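Local coordinates for uncharacterized protein (Streptococcus thermophilus, PDB 2QZI) that is of unknown function but belongs to the DUF1827 family of small, probably cytosolic, proteins and can bind sodium ions, at residues M4-T9 and E30-G35; L50-K55 and I95-P100. All coordinates share one frame; numbering follows the deposited sequence.

Contact 1 of 2, residues M4-T9 and E30-G35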
HETATM    1  N   MSE A   4      10.431  14.032  -0.798  1.00 87.36           N
HETATM    2  CA  MSE A   4       9.579  13.227   0.074  1.00 86.96           C
HETATM    3  C   MSE A   4      10.001  11.750   0.180  1.00 85.62           C
HETATM    4  O   MSE A   4      10.051  10.998  -0.829  1.00 84.55           O
HETATM    5  CB  MSE A   4       8.111  13.341  -0.376  1.00 88.24           C
HETATM    6  CG  MSE A   4       7.173  12.445   0.355  1.00 88.27           C
HETATM    7 SE   MSE A   4       7.425  10.597  -0.191  0.60 94.70          SE
HETATM    8  CE  MSE A   4       6.289  10.552  -1.868  1.00 87.15           C
ATOM      9  N   LYS A   5      10.285  11.346   1.412  1.00 83.51           N
ATOM     10  CA  LYS A   5      10.619   9.962   1.683  1.00 81.75           C
ATOM     11  C   LYS A   5       9.447   9.229   2.388  1.00 79.71           C
ATOM     12  O   LYS A   5       8.667   9.824   3.125  1.00 79.75           O
ATOM     13  CB  LYS A   5      11.954   9.882   2.482  1.00 81.35           C
ATOM     14  CG  LYS A   5      12.947   8.775   1.982  1.00 83.27           C
ATOM     15  CD  LYS A   5      12.217   7.389   1.483  1.00 84.12           C
ATOM     16  CE  LYS A   5      12.289   7.170  -0.051  1.00 82.29           C
ATOM     17  NZ  LYS A   5      10.987   6.793  -0.704  1.00 84.54           N
ATOM     18  N   LEU A   6       9.337   7.939   2.122  1.00 78.58           N
ATOM     19  CA  LEU A   6       8.416   6.999   2.801  1.00 76.89           C
ATOM     20  C   LEU A   6       9.015   6.657   4.161  1.00 76.54           C
ATOM     21  O   LEU A   6      10.180   6.238   4.232  1.00 76.23           O
ATOM     22  CB  LEU A   6       8.317   5.742   1.987  1.00 75.61           C
ATOM     23  CG  LEU A   6       7.303   5.651   0.801  1.00 76.52           C
ATOM     24  CD1 LEU A   6       5.904   5.512   1.323  1.00 72.39           C
ATOM     25  CD2 LEU A   6       7.407   6.868  -0.097  1.00 72.59           C
ATOM     26  N   ILE A   7       8.252   6.925   5.222  1.00 75.94           N
ATOM     27  CA  ILE A   7       8.637   6.675   6.619  1.00 73.79           C
ATOM     28  C   ILE A   7       7.686   5.516   7.084  1.00 74.67           C
ATOM     29  O   ILE A   7       6.452   5.610   6.956  1.00 73.05           O
ATOM     30  CB  ILE A   7       8.532   7.969   7.467  1.00 73.86           C
ATOM     31  CG1 ILE A   7       9.222   9.167   6.790  1.00 72.93           C
ATOM     32  CG2 ILE A   7       9.101   7.805   8.924  1.00 71.11           C
ATOM     33  CD1 ILE A   7      10.627   9.579   7.381  1.00 73.31           C
ATOM     34  N   ASN A   8       8.269   4.388   7.523  1.00 74.81           N
ATOM     35  CA  ASN A   8       7.526   3.320   8.191  1.00 74.26           C
ATOM     36  C   ASN A   8       6.932   3.815   9.520  1.00 73.19           C
ATOM     37  O   ASN A   8       7.662   4.108  10.415  1.00 71.60           O
ATOM     38  CB  ASN A   8       8.404   2.069   8.481  1.00 74.04           C
ATOM     39  CG  ASN A   8       7.530   0.811   8.734  1.00 77.60           C
ATOM     40  OD1 ASN A   8       6.607   0.854   9.540  1.00 77.41           O
ATOM     41  ND2 ASN A   8       7.754  -0.263   7.970  1.00 79.73           N
ATOM     42  N   THR A   9       5.605   3.873   9.645  1.00 73.09           N
ATOM     43  CA  THR A   9       4.969   4.401  10.886  1.00 73.33           C
ATOM     44  C   THR A   9       4.180   3.246  11.605  1.00 74.07           C
ATOM     45  O   THR A   9       3.387   3.517  12.522  1.00 74.48           O
ATOM     46  CB  THR A   9       3.968   5.542  10.535  1.00 72.52           C
ATOM     47  OG1 THR A   9       3.080   5.028   9.531  1.00 72.65           O
ATOM     48  CG2 THR A   9       4.664   6.768   9.985  1.00 71.12           C
ATOM     49  N   GLU A  30       1.373  -3.080   7.172  1.00 75.53           N
ATOM     50  CA  GLU A  30       2.292  -2.016   7.546  1.00 75.94           C
ATOM     51  C   GLU A  30       1.730  -0.674   7.142  1.00 75.24           C
ATOM     52  O   GLU A  30       0.955  -0.598   6.185  1.00 74.42           O
ATOM     53  CB  GLU A  30       3.603  -2.242   6.844  1.00 77.71           C
ATOM     54  CG  GLU A  30       4.100  -3.627   7.053  1.00 82.13           C
ATOM     55  CD  GLU A  30       5.559  -3.763   6.765  1.00 88.65           C
ATOM     56  OE1 GLU A  30       6.058  -3.124   5.818  1.00 89.66           O
ATOM     57  OE2 GLU A  30       6.196  -4.568   7.466  1.00 94.22           O
ATOM     58  N   THR A  31       2.067   0.359   7.893  1.00 74.11           N
ATOM     59  CA  THR A  31       1.646   1.712   7.522  1.00 74.52           C
ATOM     60  C   THR A  31       2.842   2.632   7.288  1.00 72.95           C
ATOM     61  O   THR A  31       3.872   2.448   7.863  1.00 71.53           O
ATOM     62  CB  THR A  31       0.757   2.368   8.585  1.00 73.90           C
ATOM     63  OG1 THR A  31       1.433   2.334   9.794  1.00 75.26           O
ATOM     64  CG2 THR A  31      -0.588   1.641   8.770  1.00 75.63           C
ATOM     65  N   TYR A  32       2.696   3.588   6.358  1.00 74.55           N
ATOM     66  CA  TYR A  32       3.761   4.556   6.036  1.00 72.17           C
ATOM     67  C   TYR A  32       3.154   5.934   5.767  1.00 73.40           C
ATOM     68  O   TYR A  32       2.039   6.050   5.234  1.00 71.61           O
ATOM     69  CB  TYR A  32       4.490   4.171   4.747  1.00 72.22           C
ATOM     70  CG  TYR A  32       5.255   2.882   4.810  1.00 75.06           C
ATOM     71  CD1 TYR A  32       6.639   2.885   4.826  1.00 76.44           C
ATOM     72  CD2 TYR A  32       4.575   1.621   4.826  1.00 78.29           C
ATOM     73  CE1 TYR A  32       7.343   1.706   4.881  1.00 78.23           C
ATOM     74  CE2 TYR A  32       5.297   0.426   4.919  1.00 76.63           C
ATOM     75  CZ  TYR A  32       6.674   0.494   4.910  1.00 77.24           C
ATOM     76  OH  TYR A  32       7.414  -0.669   4.984  1.00 78.80           O
ATOM     77  N   SER A  33       3.920   6.959   6.134  1.00 73.20           N
ATOM     78  CA  SER A  33       3.766   8.321   5.686  1.00 76.44           C
ATOM     79  C   SER A  33       4.591   8.598   4.425  1.00 77.56           C
ATOM     80  O   SER A  33       5.667   8.041   4.213  1.00 78.66           O
ATOM     81  CB  SER A  33       4.333   9.260   6.763  1.00 78.00           C
ATOM     82  OG  SER A  33       3.273   9.547   7.655  1.00 83.05           O
ATOM     83  N   ALA A  34       4.067   9.475   3.586  1.00 78.55           N
ATOM     84  CA  ALA A  34       4.753  10.023   2.446  1.00 77.64           C
ATOM     85  C   ALA A  34       4.402  11.527   2.557  1.00 77.38           C
ATOM     86  O   ALA A  34       3.536  12.024   1.877  1.00 77.96           O
ATOM     87  CB  ALA A  34       4.208   9.340   1.170  1.00 77.63           C
ATOM     88  N   GLY A  35       5.042  12.229   3.488  1.00 77.28           N
ATOM     89  CA  GLY A  35       4.664  13.617   3.823  1.00 76.65           C
ATOM     90  C   GLY A  35       3.323  13.578   4.546  1.00 76.62           C
ATOM     91  O   GLY A  35       3.212  12.913   5.565  1.00 77.55           O
TER
HETATM   92  O   HOH W   1       7.185  10.865   4.743  1.00 60.60           O
HETATM   93  O   HOH W   2       7.091  -2.746   9.813  1.00 54.33           O
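Ile7 and Ser33 form the hydrogen-bonded pair at the middle of an antiparallel edge contact, in which a short outermost strand, 6-8, lies against strand 28-34. Ile7 N donates to Ser33 O at 3.0 Å, and Ser33 N returns a more bent bond to Ile7 O, with an N-H...O angle of 141°. Two residues on, Thr9 N reaches Thr31 O at 2.9 Å, although Thr9 has already left the strand. Toward the other end the pairing slackens: a water accepts from Gly35 N, while its very short approach to Lys5 O is doubtful.

The two faces of this edge differ in character. Leu6, Asn8, Tyr32 and Ala34 point to the face that carries helix 61-74 in this six-stranded antiparallel sheet. Leu6 CD1 rests 3.9 Å from Tyr32 CB, the two side chains crossing at about a right angle, while Phe71 of the helix meets the tyrosine ring edge-to-face. Beside this apolar patch the selenium of Met4, a selenomethionine, sits 3.7 Å from Ala34 CB; a chi1 of 174° sets its CG anti to the backbone N, against Ala34 C. Asn8 lays CG over one face of the Tyr32 ring, its amide plane turned 48° from the ring, and its OD1 is engaged by Thr10. The phenol OH of Tyr32 donates to Glu30 OE1 at 2.9 Å and also bonds Lys75, so two polar partners hold the hydroxyl.

Ile7 and Ser33 point to the other face. Near them Thr9 OG1 and Thr31 OG1 share a hydrogen bond of 3.2 Å, and Thr9 CG2 approaches Ser33 OG.

Contact 2 of 2, residues L50-K55 and I95-P100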
ATOM      1  N   LEU A  50      -2.009  -1.868  -1.808  1.00 74.99           N
ATOM      2  CA  LEU A  50      -1.550  -0.556  -1.240  1.00 76.60           C
ATOM      3  C   LEU A  50      -2.782   0.336  -1.242  1.00 77.44           C
ATOM      4  O   LEU A  50      -3.569   0.281  -2.223  1.00 79.31           O
ATOM      5  CB  LEU A  50      -0.512   0.131  -2.130  1.00 75.20           C
ATOM      6  CG  LEU A  50       0.933  -0.182  -1.854  1.00 76.83           C
ATOM      7  CD1 LEU A  50       1.655   0.460  -3.027  1.00 79.65           C
ATOM      8  CD2 LEU A  50       1.368   0.467  -0.494  1.00 68.33           C
ATOM      9  N   LEU A  51      -3.025   0.969  -0.110  1.00 76.75           N
ATOM     10  CA  LEU A  51      -4.068   2.023   0.062  1.00 78.97           C
ATOM     11  C   LEU A  51      -3.411   3.372   0.351  1.00 77.07           C
ATOM     12  O   LEU A  51      -2.716   3.532   1.351  1.00 79.01           O
ATOM     13  CB  LEU A  51      -5.030   1.680   1.230  1.00 79.24           C
ATOM     14  CG  LEU A  51      -5.725   0.376   0.860  1.00 87.63           C
ATOM     15  CD1 LEU A  51      -5.127  -0.868   1.600  1.00 91.48           C
ATOM     16  CD2 LEU A  51      -7.221   0.537   1.041  1.00 92.63           C
ATOM     17  N   ILE A  52      -3.630   4.315  -0.551  1.00 75.88           N
ATOM     18  CA  ILE A  52      -2.916   5.595  -0.564  1.00 73.83           C
ATOM     19  C   ILE A  52      -3.988   6.683  -0.536  1.00 73.87           C
ATOM     20  O   ILE A  52      -4.911   6.697  -1.362  1.00 71.88           O
ATOM     21  CB  ILE A  52      -2.055   5.782  -1.819  1.00 74.04           C
ATOM     22  CG1 ILE A  52      -1.031   4.628  -1.924  1.00 74.82           C
ATOM     23  CG2 ILE A  52      -1.402   7.210  -1.882  1.00 72.55           C
ATOM     24  CD1 ILE A  52      -0.491   4.483  -3.360  1.00 78.14           C
ATOM     25  N   SER A  53      -3.903   7.528   0.482  1.00 72.46           N
ATOM     26  CA  SER A  53      -4.932   8.507   0.733  1.00 74.95           C
ATOM     27  C   SER A  53      -4.329   9.762   1.372  1.00 74.59           C
ATOM     28  O   SER A  53      -3.236   9.735   1.902  1.00 71.65           O
ATOM     29  CB  SER A  53      -5.946   7.902   1.700  1.00 75.15           C
ATOM     30  OG  SER A  53      -5.262   7.492   2.873  1.00 79.30           O
ATOM     31  N   ASN A  54      -5.063  10.860   1.289  1.00 76.36           N
ATOM     32  CA  ASN A  54      -4.594  12.123   1.813  1.00 77.24           C
ATOM     33  C   ASN A  54      -5.739  12.987   2.315  1.00 78.98           C
ATOM     34  O   ASN A  54      -6.421  13.578   1.530  1.00 81.24           O
ATOM     35  CB  ASN A  54      -3.842  12.872   0.718  1.00 76.87           C
ATOM     36  CG  ASN A  54      -3.030  14.055   1.272  1.00 77.40           C
ATOM     37  OD1 ASN A  54      -3.474  14.773   2.160  1.00 75.92           O
ATOM     38  ND2 ASN A  54      -1.833  14.220   0.770  1.00 77.34           N
ATOM     39  N   LYS A  55      -5.935  13.086   3.620  1.00 81.87           N
ATOM     40  CA  LYS A  55      -7.087  13.779   4.209  1.00 83.80           C
ATOM     41  C   LYS A  55      -7.373  15.180   3.617  1.00 84.91           C
ATOM     42  O   LYS A  55      -8.542  15.551   3.407  1.00 85.65           O
ATOM     43  CB  LYS A  55      -6.934  13.802   5.751  1.00 85.05           C
ATOM     44  CG  LYS A  55      -6.699  12.371   6.351  1.00 87.55           C
ATOM     45  CD  LYS A  55      -6.658  12.319   7.878  1.00 94.31           C
ATOM     46  CE  LYS A  55      -5.289  12.811   8.452  1.00 97.73           C
ATOM     47  NZ  LYS A  55      -4.283  11.666   8.622  1.00101.36           N
ATOM     48  N   ILE A  95      -6.542   5.986  -3.453  1.00 75.48           N
ATOM     49  CA  ILE A  95      -6.018   5.115  -4.466  1.00 76.49           C
ATOM     50  C   ILE A  95      -5.687   3.749  -3.856  1.00 76.13           C
ATOM     51  O   ILE A  95      -5.058   3.645  -2.794  1.00 77.17           O
ATOM     52  CB  ILE A  95      -4.801   5.717  -5.204  1.00 77.14           C
ATOM     53  CG1 ILE A  95      -5.148   7.108  -5.725  1.00 74.74           C
ATOM     54  CG2 ILE A  95      -4.415   4.840  -6.424  1.00 76.47           C
ATOM     55  CD1 ILE A  95      -3.947   8.017  -5.774  1.00 78.51           C
ATOM     56  N   GLU A  96      -6.161   2.739  -4.564  1.00 75.48           N
ATOM     57  CA  GLU A  96      -6.101   1.331  -4.214  1.00 76.42           C
ATOM     58  C   GLU A  96      -5.387   0.600  -5.333  1.00 74.48           C
ATOM     59  O   GLU A  96      -5.887   0.526  -6.429  1.00 73.18           O
ATOM     60  CB  GLU A  96      -7.543   0.761  -4.088  1.00 76.13           C
ATOM     61  CG  GLU A  96      -8.335   1.559  -3.030  1.00 80.76           C
ATOM     62  CD  GLU A  96      -9.787   1.166  -2.930  1.00 88.44           C
ATOM     63  OE1 GLU A  96     -10.056   0.331  -2.044  1.00 92.84           O
ATOM     64  OE2 GLU A  96     -10.662   1.703  -3.696  1.00 89.69           O
ATOM     65  N   ILE A  97      -4.211   0.067  -5.026  1.00 74.42           N
ATOM     66  CA  ILE A  97      -3.484  -0.760  -5.994  1.00 74.81           C
ATOM     67  C   ILE A  97      -3.445  -2.214  -5.522  1.00 74.55           C
ATOM     68  O   ILE A  97      -3.017  -2.490  -4.408  1.00 73.38           O
ATOM     69  CB  ILE A  97      -2.047  -0.259  -6.278  1.00 74.93           C
ATOM     70  CG1 ILE A  97      -2.028   1.274  -6.366  1.00 75.72           C
ATOM     71  CG2 ILE A  97      -1.512  -0.946  -7.555  1.00 73.60           C
ATOM     72  CD1 ILE A  97      -0.625   1.890  -6.586  1.00 74.68           C
ATOM     73  N   SER A  98      -3.909  -3.125  -6.377  1.00 73.07           N
ATOM     74  CA  SER A  98      -3.918  -4.552  -6.063  1.00 73.83           C
ATOM     75  C   SER A  98      -2.870  -5.209  -6.900  1.00 73.36           C
ATOM     76  O   SER A  98      -2.795  -4.959  -8.104  1.00 72.94           O
ATOM     77  CB  SER A  98      -5.269  -5.192  -6.398  1.00 75.19           C
ATOM     78  OG  SER A  98      -6.221  -4.401  -5.679  1.00 79.25           O
ATOM     79  N   PHE A  99      -2.102  -6.082  -6.259  1.00 71.68           N
ATOM     80  CA  PHE A  99      -1.041  -6.810  -6.925  1.00 71.37           C
ATOM     81  C   PHE A  99      -1.339  -8.322  -6.761  1.00 70.27           C
ATOM     82  O   PHE A  99      -1.002  -8.923  -5.738  1.00 71.18           O
ATOM     83  CB  PHE A  99       0.325  -6.510  -6.323  1.00 69.43           C
ATOM     84  CG  PHE A  99       0.694  -5.015  -6.209  1.00 71.80           C
ATOM     85  CD1 PHE A  99       1.605  -4.450  -7.097  1.00 73.66           C
ATOM     86  CD2 PHE A  99       0.203  -4.223  -5.182  1.00 70.01           C
ATOM     87  CE1 PHE A  99       2.031  -3.093  -6.990  1.00 74.40           C
ATOM     88  CE2 PHE A  99       0.597  -2.866  -5.040  1.00 70.57           C
ATOM     89  CZ  PHE A  99       1.540  -2.303  -5.925  1.00 74.69           C
ATOM     90  N   PRO A 100      -1.969  -8.937  -7.766  1.00 70.23           N
ATOM     91  CA  PRO A 100      -2.220 -10.397  -7.604  1.00 70.23           C
ATOM     92  C   PRO A 100      -0.915 -11.222  -7.562  1.00 71.56           C
ATOM     93  O   PRO A 100       0.170 -10.773  -8.090  1.00 71.75           O
ATOM     94  CB  PRO A 100      -3.115 -10.780  -8.844  1.00 69.34           C
ATOM     95  CG  PRO A 100      -3.672  -9.486  -9.352  1.00 69.14           C
ATOM     96  CD  PRO A 100      -2.545  -8.385  -8.995  1.00 68.60           C
TER
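Leu50 and Ile97, then Ile52 and Ile95, make two successive hydrogen-bonded pairs of a regular antiparallel ladder, the axes of strands 50-53 and 95-100 running 4.8 Å apart at 165°. Each pair is closed by two bonds. Leu50 N to Ile97 O and Ile97 N to Leu50 O both measure 2.9 Å, whereas Ile52 N to Ile95 O and Ile95 N to Ile52 O are shorter at 2.7 Å and nearly along the C=O axis. Between them lies the non-hydrogen-bonded pair Leu51-Glu96, where Glu96 CA approaches Leu50 O and Leu51 CA approaches Ile95 O in CA-H...O contacts.

Both strands are interior members of the antiparallel sheet: strand 37-44 continues it beyond 47-53, and strand 87-91 completes it beyond 94-100. Strand 94-100 is inserted between 47-53 and 87-91, which makes this the one junction between sheet neighbours that are not consecutive in the chain. Helix 61-74 covers the face bearing Leu50, Ile52 and Ile97, with Phe71 touching Leu50, Ile67 touching Ile52, and Leu64 and Arg68 touching Ile97.

On this face methyl ends make the closer side-chain contacts. Ile52 CD1 meets Ile97 CD1 diagonally at 4.1 Å, with CD1 anti to CA in both (chi2 160° in Ile52 and 177° in Ile97). Leu50 CD1 comes to the edge of the Phe99 ring, near its plane, 4.0 Å from CZ. Ile97 CG2 instead lies 3.6 Å above one face of that ring, offset toward the rim. Leu51 and Glu96 point to the opposite face and touch lightly, Leu51 CD2 lying 4.2 Å from Glu96 OE1.

Overall arrangement
Contacts 1 and 2 illustrate how one sheet is built differently at its margin and in its interior. Their centres lie 13 Å apart, and the nearest atoms, about 6 Å apart, do not touch; strand 37-44 lies between them. Contact 2 is buried and joins two inner strands through a full set of paired backbone bonds, with aliphatic side chains and one phenyl ring on its inward face. Contact 1, only partly buried, attaches one of the two outermost strands; its irregular pairing is supplemented by a hydroxyl pair across the strands, while a tyrosine-carboxylate bond forms within one of them. Helix 61-74 unites them: its Phe71 touches Leu6 and Tyr32 as well as Leu50.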